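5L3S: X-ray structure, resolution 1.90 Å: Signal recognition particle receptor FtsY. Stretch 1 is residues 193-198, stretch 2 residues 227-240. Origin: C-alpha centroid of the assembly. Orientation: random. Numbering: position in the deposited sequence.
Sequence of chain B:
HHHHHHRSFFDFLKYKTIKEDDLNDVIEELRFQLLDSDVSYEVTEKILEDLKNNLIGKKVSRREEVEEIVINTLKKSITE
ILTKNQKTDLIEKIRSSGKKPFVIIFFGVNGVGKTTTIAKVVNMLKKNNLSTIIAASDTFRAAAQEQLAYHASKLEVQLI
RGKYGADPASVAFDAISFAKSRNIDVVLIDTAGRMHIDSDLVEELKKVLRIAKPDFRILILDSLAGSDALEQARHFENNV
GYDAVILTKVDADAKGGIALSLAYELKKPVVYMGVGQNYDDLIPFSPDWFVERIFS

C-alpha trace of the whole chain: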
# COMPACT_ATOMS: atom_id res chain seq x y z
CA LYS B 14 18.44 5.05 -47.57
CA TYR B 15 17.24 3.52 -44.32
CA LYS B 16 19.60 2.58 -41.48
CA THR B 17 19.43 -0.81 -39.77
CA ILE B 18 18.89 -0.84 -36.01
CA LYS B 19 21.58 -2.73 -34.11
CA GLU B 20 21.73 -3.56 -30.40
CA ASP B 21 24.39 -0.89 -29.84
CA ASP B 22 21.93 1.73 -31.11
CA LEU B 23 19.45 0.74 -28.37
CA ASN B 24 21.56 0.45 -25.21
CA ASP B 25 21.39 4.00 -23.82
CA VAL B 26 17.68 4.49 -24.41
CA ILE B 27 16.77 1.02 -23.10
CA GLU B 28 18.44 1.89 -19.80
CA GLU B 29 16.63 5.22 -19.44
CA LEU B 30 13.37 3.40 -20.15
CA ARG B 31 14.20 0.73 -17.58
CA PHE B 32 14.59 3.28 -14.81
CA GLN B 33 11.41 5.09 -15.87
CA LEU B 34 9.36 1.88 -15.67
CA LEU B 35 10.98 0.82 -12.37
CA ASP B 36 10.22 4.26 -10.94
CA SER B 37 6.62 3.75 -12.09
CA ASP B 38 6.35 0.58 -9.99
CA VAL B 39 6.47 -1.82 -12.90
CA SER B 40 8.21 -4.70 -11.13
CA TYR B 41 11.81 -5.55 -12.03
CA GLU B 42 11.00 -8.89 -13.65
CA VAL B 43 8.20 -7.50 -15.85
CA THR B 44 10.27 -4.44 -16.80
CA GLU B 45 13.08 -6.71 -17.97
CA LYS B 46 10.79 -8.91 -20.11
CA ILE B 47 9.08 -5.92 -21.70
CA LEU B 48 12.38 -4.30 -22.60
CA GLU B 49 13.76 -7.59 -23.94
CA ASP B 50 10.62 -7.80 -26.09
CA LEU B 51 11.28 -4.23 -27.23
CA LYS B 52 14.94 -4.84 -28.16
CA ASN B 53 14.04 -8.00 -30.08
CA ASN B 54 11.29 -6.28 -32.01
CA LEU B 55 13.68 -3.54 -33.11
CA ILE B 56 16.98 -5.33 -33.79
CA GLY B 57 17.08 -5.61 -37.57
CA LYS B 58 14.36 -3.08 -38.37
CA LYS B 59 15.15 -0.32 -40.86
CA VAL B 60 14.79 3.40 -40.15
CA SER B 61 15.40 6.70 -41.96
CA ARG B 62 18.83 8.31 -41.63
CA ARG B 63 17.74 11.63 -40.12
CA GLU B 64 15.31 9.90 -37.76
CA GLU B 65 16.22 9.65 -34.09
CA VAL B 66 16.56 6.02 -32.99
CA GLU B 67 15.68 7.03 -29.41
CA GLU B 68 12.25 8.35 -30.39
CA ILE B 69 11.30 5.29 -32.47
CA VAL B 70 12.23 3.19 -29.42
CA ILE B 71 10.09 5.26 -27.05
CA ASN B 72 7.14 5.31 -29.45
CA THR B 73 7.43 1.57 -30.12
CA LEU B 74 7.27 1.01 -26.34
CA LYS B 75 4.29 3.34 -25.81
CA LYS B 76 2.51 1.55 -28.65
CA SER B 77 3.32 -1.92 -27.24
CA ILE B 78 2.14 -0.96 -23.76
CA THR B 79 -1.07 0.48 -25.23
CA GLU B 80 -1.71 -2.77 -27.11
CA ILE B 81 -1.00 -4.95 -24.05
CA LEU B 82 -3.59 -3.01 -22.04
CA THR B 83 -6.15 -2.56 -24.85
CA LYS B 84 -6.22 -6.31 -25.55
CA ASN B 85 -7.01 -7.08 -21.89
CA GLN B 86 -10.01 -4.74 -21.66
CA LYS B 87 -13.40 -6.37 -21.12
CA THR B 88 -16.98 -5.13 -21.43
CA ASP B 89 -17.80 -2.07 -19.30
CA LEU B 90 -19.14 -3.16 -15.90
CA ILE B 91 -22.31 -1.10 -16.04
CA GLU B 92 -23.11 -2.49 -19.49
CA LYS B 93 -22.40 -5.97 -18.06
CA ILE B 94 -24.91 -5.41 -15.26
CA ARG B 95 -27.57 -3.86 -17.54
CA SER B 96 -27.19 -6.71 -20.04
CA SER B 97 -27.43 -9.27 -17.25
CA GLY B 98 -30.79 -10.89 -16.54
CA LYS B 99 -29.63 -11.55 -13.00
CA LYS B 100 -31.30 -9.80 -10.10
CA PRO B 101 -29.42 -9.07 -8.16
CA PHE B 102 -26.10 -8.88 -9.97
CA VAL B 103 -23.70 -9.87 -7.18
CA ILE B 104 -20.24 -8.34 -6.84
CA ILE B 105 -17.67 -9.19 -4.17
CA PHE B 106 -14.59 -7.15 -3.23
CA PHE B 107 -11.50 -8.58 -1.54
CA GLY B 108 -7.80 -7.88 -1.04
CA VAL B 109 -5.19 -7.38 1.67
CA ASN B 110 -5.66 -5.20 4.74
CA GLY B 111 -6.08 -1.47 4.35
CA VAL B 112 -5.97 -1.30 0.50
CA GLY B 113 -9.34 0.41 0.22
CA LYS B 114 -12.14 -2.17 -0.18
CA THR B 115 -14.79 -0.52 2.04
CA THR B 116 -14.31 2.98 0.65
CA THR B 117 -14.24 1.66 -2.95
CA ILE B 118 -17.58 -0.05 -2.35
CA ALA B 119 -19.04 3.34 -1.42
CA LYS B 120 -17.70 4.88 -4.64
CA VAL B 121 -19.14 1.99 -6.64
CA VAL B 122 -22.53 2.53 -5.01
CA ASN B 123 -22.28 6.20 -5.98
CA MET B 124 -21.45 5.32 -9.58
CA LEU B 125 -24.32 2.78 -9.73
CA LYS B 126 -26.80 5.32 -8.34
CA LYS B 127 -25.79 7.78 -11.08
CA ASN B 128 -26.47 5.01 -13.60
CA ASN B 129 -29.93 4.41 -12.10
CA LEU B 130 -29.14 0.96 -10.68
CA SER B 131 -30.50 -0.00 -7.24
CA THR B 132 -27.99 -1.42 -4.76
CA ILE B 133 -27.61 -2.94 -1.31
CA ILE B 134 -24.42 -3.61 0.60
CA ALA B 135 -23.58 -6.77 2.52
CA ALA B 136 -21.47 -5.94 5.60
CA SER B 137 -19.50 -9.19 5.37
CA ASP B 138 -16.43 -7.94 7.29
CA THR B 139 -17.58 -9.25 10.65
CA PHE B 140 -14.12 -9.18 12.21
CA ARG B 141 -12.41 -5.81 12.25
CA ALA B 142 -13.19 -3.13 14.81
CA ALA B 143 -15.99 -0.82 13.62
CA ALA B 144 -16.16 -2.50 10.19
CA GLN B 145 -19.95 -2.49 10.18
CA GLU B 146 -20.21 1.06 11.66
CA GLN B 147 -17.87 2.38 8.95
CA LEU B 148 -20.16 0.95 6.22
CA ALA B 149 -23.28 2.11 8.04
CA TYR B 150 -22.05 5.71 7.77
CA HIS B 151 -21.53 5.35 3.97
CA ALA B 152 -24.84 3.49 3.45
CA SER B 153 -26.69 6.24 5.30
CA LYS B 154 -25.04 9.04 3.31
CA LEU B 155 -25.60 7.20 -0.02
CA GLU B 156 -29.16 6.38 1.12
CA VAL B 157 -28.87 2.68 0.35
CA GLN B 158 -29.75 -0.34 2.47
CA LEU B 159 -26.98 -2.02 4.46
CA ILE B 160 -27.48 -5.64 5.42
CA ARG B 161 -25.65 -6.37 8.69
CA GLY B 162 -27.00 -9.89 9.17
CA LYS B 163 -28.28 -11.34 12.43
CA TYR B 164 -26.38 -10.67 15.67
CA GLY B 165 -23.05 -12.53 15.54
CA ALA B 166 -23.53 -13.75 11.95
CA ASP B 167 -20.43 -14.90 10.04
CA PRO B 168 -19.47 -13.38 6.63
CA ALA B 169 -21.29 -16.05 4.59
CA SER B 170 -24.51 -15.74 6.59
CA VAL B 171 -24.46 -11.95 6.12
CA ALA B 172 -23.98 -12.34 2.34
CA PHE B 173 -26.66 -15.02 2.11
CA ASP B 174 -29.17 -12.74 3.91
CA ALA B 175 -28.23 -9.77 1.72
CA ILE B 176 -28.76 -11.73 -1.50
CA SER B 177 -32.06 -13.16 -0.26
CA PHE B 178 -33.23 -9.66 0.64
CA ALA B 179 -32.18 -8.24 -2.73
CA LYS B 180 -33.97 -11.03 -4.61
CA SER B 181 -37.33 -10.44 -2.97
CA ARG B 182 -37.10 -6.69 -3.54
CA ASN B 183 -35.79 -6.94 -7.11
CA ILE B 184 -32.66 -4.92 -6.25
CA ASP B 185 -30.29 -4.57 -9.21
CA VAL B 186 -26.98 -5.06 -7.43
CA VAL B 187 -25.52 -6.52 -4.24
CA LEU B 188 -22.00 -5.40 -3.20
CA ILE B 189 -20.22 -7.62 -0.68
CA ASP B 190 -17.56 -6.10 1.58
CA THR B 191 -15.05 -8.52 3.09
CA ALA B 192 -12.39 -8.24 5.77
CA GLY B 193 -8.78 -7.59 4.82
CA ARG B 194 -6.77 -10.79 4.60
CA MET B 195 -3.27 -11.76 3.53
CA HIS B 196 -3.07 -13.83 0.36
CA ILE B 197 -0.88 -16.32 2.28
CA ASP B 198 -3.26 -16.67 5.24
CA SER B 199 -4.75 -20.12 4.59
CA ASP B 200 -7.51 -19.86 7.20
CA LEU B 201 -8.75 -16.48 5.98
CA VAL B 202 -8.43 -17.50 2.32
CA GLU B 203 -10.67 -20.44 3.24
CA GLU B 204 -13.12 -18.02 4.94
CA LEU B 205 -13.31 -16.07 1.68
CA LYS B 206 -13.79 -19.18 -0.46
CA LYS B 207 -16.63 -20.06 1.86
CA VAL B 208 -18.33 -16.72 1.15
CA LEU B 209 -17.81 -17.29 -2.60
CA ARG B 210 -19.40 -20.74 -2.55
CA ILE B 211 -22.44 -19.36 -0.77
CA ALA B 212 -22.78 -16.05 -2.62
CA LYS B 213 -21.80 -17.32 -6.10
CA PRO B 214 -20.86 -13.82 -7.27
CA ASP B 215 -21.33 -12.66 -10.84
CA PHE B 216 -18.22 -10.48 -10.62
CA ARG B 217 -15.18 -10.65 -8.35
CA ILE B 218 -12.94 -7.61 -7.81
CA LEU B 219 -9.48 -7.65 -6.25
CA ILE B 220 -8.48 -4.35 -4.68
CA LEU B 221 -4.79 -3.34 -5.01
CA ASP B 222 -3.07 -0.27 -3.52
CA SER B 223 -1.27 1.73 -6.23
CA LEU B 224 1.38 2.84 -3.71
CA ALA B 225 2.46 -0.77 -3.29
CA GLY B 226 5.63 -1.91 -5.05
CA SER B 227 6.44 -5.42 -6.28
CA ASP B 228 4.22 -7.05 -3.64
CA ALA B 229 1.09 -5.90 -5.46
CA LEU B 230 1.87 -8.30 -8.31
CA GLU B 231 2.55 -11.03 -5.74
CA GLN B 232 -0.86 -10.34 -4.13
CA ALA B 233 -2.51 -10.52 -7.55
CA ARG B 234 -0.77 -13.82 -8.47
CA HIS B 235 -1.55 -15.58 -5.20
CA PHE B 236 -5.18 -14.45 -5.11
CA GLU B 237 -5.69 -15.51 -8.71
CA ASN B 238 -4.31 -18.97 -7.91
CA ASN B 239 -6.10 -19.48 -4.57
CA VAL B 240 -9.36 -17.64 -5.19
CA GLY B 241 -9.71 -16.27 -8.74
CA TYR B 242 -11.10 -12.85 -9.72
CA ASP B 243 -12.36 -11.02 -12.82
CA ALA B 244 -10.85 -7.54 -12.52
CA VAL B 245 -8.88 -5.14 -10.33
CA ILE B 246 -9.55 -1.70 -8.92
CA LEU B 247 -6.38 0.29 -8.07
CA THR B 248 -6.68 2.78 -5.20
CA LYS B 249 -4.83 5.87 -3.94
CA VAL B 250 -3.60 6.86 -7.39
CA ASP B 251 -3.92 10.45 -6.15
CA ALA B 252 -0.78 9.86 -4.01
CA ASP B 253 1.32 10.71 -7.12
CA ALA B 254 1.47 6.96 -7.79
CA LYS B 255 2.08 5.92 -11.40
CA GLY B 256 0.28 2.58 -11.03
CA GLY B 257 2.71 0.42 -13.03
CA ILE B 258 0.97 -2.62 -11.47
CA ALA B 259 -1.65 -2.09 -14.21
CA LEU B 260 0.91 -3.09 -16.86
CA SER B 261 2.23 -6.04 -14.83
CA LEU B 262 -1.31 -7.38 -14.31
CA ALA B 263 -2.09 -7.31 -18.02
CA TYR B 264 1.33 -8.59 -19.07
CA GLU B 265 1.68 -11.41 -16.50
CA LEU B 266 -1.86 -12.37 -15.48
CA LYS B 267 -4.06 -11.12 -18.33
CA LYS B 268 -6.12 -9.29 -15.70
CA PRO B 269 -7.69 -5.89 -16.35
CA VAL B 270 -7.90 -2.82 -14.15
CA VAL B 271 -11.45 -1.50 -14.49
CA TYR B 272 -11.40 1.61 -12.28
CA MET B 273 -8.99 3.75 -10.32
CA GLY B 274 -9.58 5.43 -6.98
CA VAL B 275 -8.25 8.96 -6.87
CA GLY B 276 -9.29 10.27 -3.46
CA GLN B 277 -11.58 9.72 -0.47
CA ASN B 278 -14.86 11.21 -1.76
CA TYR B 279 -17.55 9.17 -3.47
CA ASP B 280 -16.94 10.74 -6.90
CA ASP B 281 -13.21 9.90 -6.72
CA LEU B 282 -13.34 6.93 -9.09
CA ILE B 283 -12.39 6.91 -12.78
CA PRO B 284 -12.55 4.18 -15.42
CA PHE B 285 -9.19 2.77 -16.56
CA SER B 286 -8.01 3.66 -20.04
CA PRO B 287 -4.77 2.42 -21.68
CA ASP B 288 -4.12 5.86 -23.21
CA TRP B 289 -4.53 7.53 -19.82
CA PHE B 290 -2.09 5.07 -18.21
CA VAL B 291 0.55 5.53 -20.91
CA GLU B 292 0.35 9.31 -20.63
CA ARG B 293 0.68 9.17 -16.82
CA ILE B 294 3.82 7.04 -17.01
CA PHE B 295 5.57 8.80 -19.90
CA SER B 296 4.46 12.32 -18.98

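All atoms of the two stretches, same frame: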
# COMPACT_ATOMS: atom_id res chain seq x y z
N GLY B 193 -10.12 -7.48 5.35
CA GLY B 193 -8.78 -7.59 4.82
C GLY B 193 -8.21 -8.94 5.20
O GLY B 193 -8.52 -9.48 6.26
N ARG B 194 -7.39 -9.50 4.32
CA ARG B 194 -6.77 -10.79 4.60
C ARG B 194 -5.51 -10.89 3.76
O ARG B 194 -5.48 -10.41 2.62
CB ARG B 194 -7.73 -11.95 4.30
CG ARG B 194 -7.99 -12.25 2.80
CD ARG B 194 -9.29 -13.06 2.60
NE ARG B 194 -10.40 -12.23 3.01
CZ ARG B 194 -11.34 -12.58 3.89
NH1 ARG B 194 -11.34 -13.79 4.44
NH2 ARG B 194 -12.27 -11.70 4.21
N MET B 195 -4.46 -11.48 4.32
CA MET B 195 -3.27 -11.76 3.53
C MET B 195 -3.51 -12.91 2.57
O MET B 195 -4.18 -13.89 2.90
CB MET B 195 -2.07 -12.09 4.42
CG MET B 195 -1.52 -10.91 5.21
SD MET B 195 -0.92 -9.58 4.13
CE MET B 195 -0.13 -10.54 2.87
N HIS B 196 -2.96 -12.80 1.37
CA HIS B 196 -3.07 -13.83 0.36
C HIS B 196 -2.43 -15.15 0.79
O HIS B 196 -2.75 -16.19 0.23
CB HIS B 196 -2.49 -13.32 -0.97
CG HIS B 196 -1.14 -12.67 -0.83
ND1 HIS B 196 -0.95 -11.52 -0.09
CD2 HIS B 196 0.07 -13.01 -1.33
CE1 HIS B 196 0.33 -11.17 -0.16
NE2 HIS B 196 0.97 -12.06 -0.89
N ILE B 197 -1.54 -15.11 1.78
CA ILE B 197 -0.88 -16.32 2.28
C ILE B 197 -1.49 -16.84 3.59
O ILE B 197 -0.97 -17.77 4.19
CB ILE B 197 0.64 -16.11 2.49
CG1 ILE B 197 0.90 -14.90 3.40
CG2 ILE B 197 1.36 -15.96 1.14
CD1 ILE B 197 2.35 -14.73 3.79
N ASP B 198 -2.57 -16.22 4.03
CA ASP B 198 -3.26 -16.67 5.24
C ASP B 198 -4.27 -17.74 4.84
O ASP B 198 -5.36 -17.43 4.37
CB ASP B 198 -3.96 -15.47 5.89
CG ASP B 198 -4.57 -15.81 7.25
OD1 ASP B 198 -4.96 -16.97 7.48
OD2 ASP B 198 -4.66 -14.89 8.07
N SER B 227 6.48 -4.07 -5.70
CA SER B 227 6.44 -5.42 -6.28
C SER B 227 5.48 -6.39 -5.59
O SER B 227 5.05 -7.38 -6.19
CB SER B 227 7.85 -6.02 -6.31
OG SER B 227 8.36 -6.18 -4.99
N ASP B 228 5.12 -6.13 -4.33
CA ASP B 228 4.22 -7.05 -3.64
C ASP B 228 2.81 -7.05 -4.20
O ASP B 228 2.06 -8.01 -4.01
CB ASP B 228 4.16 -6.80 -2.13
CG ASP B 228 3.65 -8.01 -1.36
OD1 ASP B 228 4.31 -9.07 -1.44
OD2 ASP B 228 2.60 -7.92 -0.69
N ALA B 229 2.43 -5.96 -4.87
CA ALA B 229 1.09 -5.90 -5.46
C ALA B 229 0.88 -7.00 -6.52
O ALA B 229 -0.18 -7.63 -6.60
CB ALA B 229 0.82 -4.51 -6.03
N LEU B 230 1.91 -7.23 -7.33
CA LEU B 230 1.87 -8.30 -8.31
C LEU B 230 1.83 -9.66 -7.61
O LEU B 230 1.13 -10.57 -8.04
CB LEU B 230 3.05 -8.23 -9.29
CG LEU B 230 3.09 -9.31 -10.38
CD1 LEU B 230 1.81 -9.26 -11.25
CD2 LEU B 230 4.35 -9.24 -11.26
N GLU B 231 2.58 -9.79 -6.52
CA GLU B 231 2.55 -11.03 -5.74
C GLU B 231 1.16 -11.29 -5.14
O GLU B 231 0.68 -12.41 -5.16
CB GLU B 231 3.62 -11.02 -4.65
CG GLU B 231 3.73 -12.34 -3.90
CD GLU B 231 4.47 -13.41 -4.68
OE1 GLU B 231 4.96 -13.11 -5.80
OE2 GLU B 231 4.58 -14.54 -4.17
N GLN B 232 0.54 -10.25 -4.60
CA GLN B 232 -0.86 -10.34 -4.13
C GLN B 232 -1.80 -10.81 -5.25
O GLN B 232 -2.61 -11.71 -5.08
CB GLN B 232 -1.35 -8.98 -3.60
CG GLN B 232 -0.66 -8.49 -2.33
CD GLN B 232 -0.97 -7.03 -2.05
OE1 GLN B 232 -2.04 -6.53 -2.41
NE2 GLN B 232 -0.04 -6.35 -1.41
N ALA B 233 -1.68 -10.17 -6.40
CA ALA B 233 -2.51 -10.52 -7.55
C ALA B 233 -2.32 -11.97 -8.01
O ALA B 233 -3.30 -12.63 -8.35
CB ALA B 233 -2.25 -9.56 -8.69
N ARG B 234 -1.07 -12.45 -8.04
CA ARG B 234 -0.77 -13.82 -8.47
C ARG B 234 -1.36 -14.86 -7.53
O ARG B 234 -1.99 -15.83 -7.95
CB ARG B 234 0.74 -14.07 -8.54
CG ARG B 234 1.46 -13.47 -9.72
CD ARG B 234 2.91 -13.93 -9.68
NE ARG B 234 3.73 -13.29 -10.70
CZ ARG B 234 3.78 -13.66 -11.97
NH1 ARG B 234 3.04 -14.68 -12.41
NH2 ARG B 234 4.58 -13.01 -12.81
N HIS B 235 -1.09 -14.67 -6.24
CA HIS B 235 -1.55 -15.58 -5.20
C HIS B 235 -3.07 -15.65 -5.15
O HIS B 235 -3.63 -16.73 -5.10
CB HIS B 235 -1.01 -15.16 -3.84
CG HIS B 235 0.36 -15.66 -3.55
ND1 HIS B 235 0.60 -16.85 -2.90
CD2 HIS B 235 1.58 -15.12 -3.81
CE1 HIS B 235 1.90 -17.04 -2.79
NE2 HIS B 235 2.52 -16.00 -3.32
N PHE B 236 -3.72 -14.49 -5.16
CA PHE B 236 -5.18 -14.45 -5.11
C PHE B 236 -5.80 -15.08 -6.35
O PHE B 236 -6.84 -15.74 -6.28
CB PHE B 236 -5.68 -13.00 -4.93
CG PHE B 236 -5.75 -12.54 -3.50
CD1 PHE B 236 -6.40 -13.30 -2.54
CD2 PHE B 236 -5.19 -11.33 -3.12
CE1 PHE B 236 -6.47 -12.85 -1.21
CE2 PHE B 236 -5.25 -10.88 -1.80
CZ PHE B 236 -5.88 -11.64 -0.85
N GLU B 237 -5.17 -14.89 -7.50
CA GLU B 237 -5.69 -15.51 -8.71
C GLU B 237 -5.60 -17.03 -8.61
O GLU B 237 -6.53 -17.73 -9.00
CB GLU B 237 -4.96 -14.99 -9.97
CG GLU B 237 -5.23 -15.80 -11.24
CD GLU B 237 -6.71 -15.88 -11.59
OE1 GLU B 237 -7.49 -15.00 -11.16
OE2 GLU B 237 -7.10 -16.83 -12.29
N ASN B 238 -4.50 -17.53 -8.06
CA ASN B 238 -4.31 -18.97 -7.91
C ASN B 238 -5.18 -19.60 -6.82
O ASN B 238 -5.66 -20.71 -6.99
CB ASN B 238 -2.84 -19.31 -7.66
CG ASN B 238 -1.95 -18.97 -8.85
OD1 ASN B 238 -2.38 -18.99 -10.00
ND2 ASN B 238 -0.69 -18.66 -8.57
N ASN B 239 -5.36 -18.91 -5.69
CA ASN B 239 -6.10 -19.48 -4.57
C ASN B 239 -7.60 -19.21 -4.59
O ASN B 239 -8.39 -19.94 -4.00
CB ASN B 239 -5.54 -18.97 -3.23
CG ASN B 239 -4.08 -19.33 -3.02
OD1 ASN B 239 -3.54 -20.19 -3.72
ND2 ASN B 239 -3.45 -18.67 -2.05
N VAL B 240 -7.99 -18.12 -5.26
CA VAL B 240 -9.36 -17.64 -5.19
C VAL B 240 -9.94 -17.43 -6.60
O VAL B 240 -11.00 -17.97 -6.93
CB VAL B 240 -9.42 -16.31 -4.40
CG1 VAL B 240 -10.86 -15.81 -4.28
CG2 VAL B 240 -8.78 -16.47 -3.02

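Stretch 2 is a helix for most of its length, and one residue of stretch 1, His196, makes most of the contact with it. His196 points its CA-to-CB bond toward the helix. Its chi1 is p, and its ring packs against the helix, near Asp228, Glu231, Gln232 and His235. Met195 to Asp198 form a type I beta turn, closed by the bond from Asp198 N to Met195 O at 3.0 Å.

Ser227 does not touch stretch 1. Asp228 is the first residue of stretch 2 to do so. Its CA-to-CB bond points sideways, but the carboxylate comes nearer, and Asp228 OD2 lies 4.0 Å from His196 CE1. Asp228 OD2 accepts a nearly straight hydrogen bond from Gln232 NE2 at 3.2 Å, one helical turn on. This bond ties together two side chains that border the His196 ring.

Ala229 and Leu230 are out of reach. Glu231 brings its backbone O to 3.9 Å from His196 CD2. Its side chain also accepts a hydrogen bond, from His235 NE2 to Glu231 OE2 at 2.7 Å. That bond links the His235 ring to the preceding turn of the helix.

Gln232 covers one face of the His196 ring. Gln232 CA sits 4.0 Å from the centroid of the His196 ring and only 7° off the ring normal, a CH-pi contact. Gln232 CG is closer to a single atom, at 3.6 Å from His196 CE1.

Ala233 points away, and Arg234 makes no contact. His235 points toward stretch 1. The edge of the His196 ring is directed at the face of the His235 ring in an offset edge-to-face pair. The centroids of the His196 and His235 rings are 5.1 Å apart, the planes meet at 63°, and His196 CD2 approaches His235 CG to 3.5 Å. Ile197 adds a nonpolar contact over one face of the His235 ring, with Ile197 CG2 4.1 Å from His235 CE1.

Phe236 starts sideways, but its ring reaches nearer to stretch 1. His196 CB lies 3.8 Å from the centroid of the Phe236 ring and 11° off its normal, a second CH-pi contact. His196 thus has contacts at both its ring and its CB. At the edge of the Phe236 ring, Phe236 CZ is 3.7 Å from Arg194 O.

Glu237 and Asn238 do not take part. Asn239 points toward stretch 1 and places Asn239 ND2 3.4 Å from His196 O. Val240 leaves helical geometry and makes no contact. Across the interface, packing of rings and aliphatic atoms predominates.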